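Local coordinates for 3-oxoacyl-(acyl-carrier protein) synthase II (PDB 1J3N), which catalyses the condensation of an acyl chain with malonyl-(acyl-carrier protein), the elongation step of bacterial fatty acid synthesis, as a homodimer, at the interface of chains A and B. Sequence-based numbering; all coordinates share one arbitrary frame. Chains: chain A/B, 3-oxoacyl-(acyl-carrier protein) synthase II.

Contact 1: the interface of chains A and B. Residues chain A 157, 159, 166, 260; chain B 154-156.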
# COMPACT_ATOMS: atom_id res chain seq x y z
N VAL A 157 0.36 2.94 0.52
CA VAL A 157 0.81 1.79 1.31
C VAL A 157 -0.28 1.48 2.34
O VAL A 157 -0.95 2.38 2.85
CB VAL A 157 2.14 2.09 2.05
CG1 VAL A 157 3.26 2.32 1.05
CG2 VAL A 157 1.97 3.30 2.96
N THR A 159 -0.33 -0.88 5.61
CA THR A 159 0.35 -1.75 6.55
C THR A 159 -0.21 -1.56 7.96
O THR A 159 0.52 -1.44 8.94
CB THR A 159 1.88 -1.50 6.53
OG1 THR A 159 2.14 -0.09 6.62
CG2 THR A 159 2.49 -2.04 5.24
N ASP A 166 5.23 4.26 7.36
CA ASP A 166 5.69 3.58 6.15
C ASP A 166 5.50 4.55 4.97
O ASP A 166 6.39 4.70 4.12
CB ASP A 166 4.84 2.31 5.95
CG ASP A 166 5.54 1.23 5.15
OD1 ASP A 166 6.53 1.51 4.44
OD2 ASP A 166 5.08 0.07 5.22
N ARG A 260 12.70 -0.05 9.02
CA ARG A 260 11.62 -1.03 8.99
C ARG A 260 12.09 -2.45 9.23
O ARG A 260 13.24 -2.80 8.96
CB ARG A 260 10.91 -0.96 7.64
CG ARG A 260 10.04 0.27 7.48
CD ARG A 260 9.35 0.25 6.14
NE ARG A 260 10.32 0.16 5.05
CZ ARG A 260 10.00 0.17 3.76
NH1 ARG A 260 8.73 0.25 3.39
NH2 ARG A 260 10.96 0.10 2.84
N SER B 154 8.91 -5.22 5.66
CA SER B 154 7.71 -5.90 5.20
C SER B 154 6.68 -4.81 4.90
O SER B 154 6.10 -4.23 5.80
CB SER B 154 7.19 -6.84 6.30
OG SER B 154 6.05 -7.58 5.88
N SER B 155 6.48 -4.52 3.61
CA SER B 155 5.53 -3.48 3.23
C SER B 155 4.52 -3.98 2.22
O SER B 155 4.62 -5.10 1.70
CB SER B 155 6.26 -2.25 2.69
OG SER B 155 5.40 -1.11 2.72
N THR B 156 3.54 -3.14 1.93
CA THR B 156 2.46 -3.49 1.02
C THR B 156 2.00 -2.26 0.28
O THR B 156 1.80 -1.21 0.89
CB THR B 156 1.24 -4.04 1.80
OG1 THR B 156 1.63 -5.18 2.56
CG2 THR B 156 0.10 -4.40 0.84
O HOH W 1 6.04 -2.13 6.99

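Contact 2: the interface of chains A and B. Residues chain A 195-196, 198-200, 203; chain B 127, 131-132.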
# COMPACT_ATOMS: atom_id res chain seq x y z
N MET A 195 -19.47 -2.36 12.10
CA MET A 195 -18.71 -3.55 11.71
C MET A 195 -17.24 -3.57 12.10
O MET A 195 -16.71 -4.63 12.40
CB MET A 195 -18.84 -3.78 10.20
CG MET A 195 -18.04 -4.96 9.68
SD MET A 195 -18.52 -5.37 7.99
CE MET A 195 -18.16 -7.11 7.98
N ALA A 196 -16.59 -2.42 12.09
CA ALA A 196 -15.17 -2.35 12.44
C ALA A 196 -14.94 -2.41 13.95
O ALA A 196 -14.07 -3.14 14.42
CB ALA A 196 -14.55 -1.09 11.88
N GLY A 198 -17.04 -3.57 15.93
CA GLY A 198 -17.55 -4.88 16.29
C GLY A 198 -16.46 -5.93 16.10
O GLY A 198 -16.23 -6.77 16.97
N ALA A 199 -15.79 -5.87 14.96
CA ALA A 199 -14.72 -6.80 14.62
C ALA A 199 -13.55 -6.75 15.60
O ALA A 199 -13.05 -7.79 16.03
CB ALA A 199 -14.23 -6.52 13.21
N PHE A 200 -13.11 -5.54 15.95
CA PHE A 200 -12.01 -5.37 16.89
C PHE A 200 -12.45 -5.75 18.30
O PHE A 200 -11.63 -6.13 19.13
CB PHE A 200 -11.50 -3.93 16.87
CG PHE A 200 -10.56 -3.63 15.73
CD1 PHE A 200 -9.25 -4.11 15.74
CD2 PHE A 200 -10.98 -2.86 14.64
CE1 PHE A 200 -8.38 -3.83 14.69
CE2 PHE A 200 -10.12 -2.58 13.59
CZ PHE A 200 -8.81 -3.07 13.61
N MET A 203 -12.47 -9.46 18.72
CA MET A 203 -11.05 -9.85 18.77
C MET A 203 -10.47 -9.55 20.15
O MET A 203 -9.33 -9.90 20.44
CB MET A 203 -10.24 -9.07 17.75
CG MET A 203 -10.36 -9.52 16.32
SD MET A 203 -9.21 -8.55 15.33
CE MET A 203 -7.73 -9.47 15.55
N ILE B 127 -19.59 -11.28 14.28
CA ILE B 127 -18.44 -11.20 13.38
C ILE B 127 -17.29 -12.09 13.85
O ILE B 127 -17.01 -12.18 15.05
CB ILE B 127 -17.94 -9.74 13.29
CG1 ILE B 127 -19.04 -8.86 12.69
CG2 ILE B 127 -16.65 -9.66 12.48
CD1 ILE B 127 -18.67 -7.39 12.64
N PHE B 131 -11.85 -11.95 10.99
CA PHE B 131 -12.18 -11.02 9.91
C PHE B 131 -11.06 -10.04 9.56
O PHE B 131 -10.54 -10.04 8.44
CB PHE B 131 -13.43 -10.21 10.26
CG PHE B 131 -13.74 -9.12 9.28
CD1 PHE B 131 -13.92 -9.41 7.94
CD2 PHE B 131 -13.85 -7.80 9.70
CE1 PHE B 131 -14.21 -8.41 7.02
CE2 PHE B 131 -14.14 -6.79 8.80
CZ PHE B 131 -14.32 -7.10 7.45
N ILE B 132 -10.68 -9.21 10.53
CA ILE B 132 -9.63 -8.23 10.32
C ILE B 132 -8.29 -8.82 9.87
O ILE B 132 -7.69 -8.32 8.91
CB ILE B 132 -9.44 -7.37 11.60
CG1 ILE B 132 -10.67 -6.48 11.78
CG2 ILE B 132 -8.16 -6.53 11.49
CD1 ILE B 132 -10.77 -5.83 13.13

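Contact 1: the interface of chains A and B
B:Ser155 meets the flat carboxylate of A:Asp166 from one face: its hydroxyl OG donates to OD2 at 2.8 Å, on the syn side but 33° out of the carboxylate plane. A:Arg260 comes in close to the plane at the OD1 end, tilted slightly to the side opposite B:Ser155 OG; water 1 lies on that same side. Amino nitrogen NH1 of the arginine forms a salt bridge and a bent hydrogen bond with OD1 at 2.7 Å, also syn but 17° out of plane. A:Thr159 completes the rim, its OG1 giving a long bond of 3.3 Å to the anti lone pair of OD2. That oxygen thus accepts from a hydroxyl of each chain, which should fix the carboxylate's rotation.

The guanidinium group is likewise used on two sides: OD1 of A:Asp166 lies off one side of its plane, and CB of B:Ser155 lies off the other, 3.6 Å from NH1. The same arginine therefore positions the acceptor and packs on the donor. Water 1, 3.0 Å from OD2 of A:Asp166, also lies next to the carbonyl O of B:Ser154, although that second separation is too short to be trusted.

At this homodimer interface, strand 154-155 of chain B faces A:Asp166 in the first turn of helix 163-176 of chain A. The contact ties the subunits together beside the segment that in this family carries the nucleophilic cysteine, and may steady it. B:Ser155 holds its OG anti to the backbone N (chi1 -162°), which turns the hydroxyl across the interface. The neighbouring backbones pack closely, with carbonyl O of B:Thr156 3.2 Å from CA of A:Val157.

Contact 2: the interface of chains A and B
B:Ile132 presses its terminal methyl on the ring of A:Phe200 in a CH-pi contact. CD1 stands over the centre of one face, 3.1 Å from the centroid, and its near-equal spacing from all six ring carbons confirms that it is centred. The side chains cross at about a right angle, and the isoleucine meets the ring with its terminal methyl. Its outer chain is extended (chi2 166°), which carries CD1 out to the ring, while its other branch, CG2, comes near the CZ and CE1 side.

The remaining contacts are aliphatic or involve sulfur. A:Ala199 CB packs 3.5 Å from CD1 of B:Ile132 and 3.8 Å from CD2 of B:Phe131, filling the angle between those neighbouring side chains. Thioether SD of A:Met203 flanks the same isoleucine methyl at 3.8 Å. Near the start of helix 194-202, A:Met195 stretches across the interface with CG opposite its backbone N (chi1 177°). Its CG touches CD1 of B:Ile127 at 3.9 Å, and its terminal methyl CE reaches CZ of B:Phe131 at the same distance of 3.9 Å, lying above the phenyl plane toward that rim. Among backbone groups, the carbonyl O of A:Met195 has CD1 of B:Ile127 beside it at 3.4 Å.

Replacing A:Phe200 by alanine would probably leave the B:Ile132 methyl without the aromatic face it rests on, opening a gap at the helix-helix contact and letting the isoleucine turn.

B:Ile132 hides 79 Å² here, more than any other residue of the patch. The site joins helix 194-202 to helix 131-135 of the other subunit in the homodimer; by family analogy, it is likely to let each chain contribute to the wall of its partner's acyl-binding pocket.

The C-alpha centres of contact 1 and contact 2 lie about 22 Å apart on one two-fold interface, and each has a twin with the chains exchanged. No residue or secondary-structure element is common to both. Contact 1 is a charged and hydroxyl-rich patch, whereas contact 2 is apolar packing between helices, so dimerisation draws on two chemistries. A:Val157, A:Thr159 and A:Asp166 flank 3-10 helix 160-162, which in this family carries the nucleophilic cysteine. Contact 2 involves helices 131-135 and 194-202, likely near the acyl pocket. Dimer assembly is therefore probably coupled to the shape of the active site.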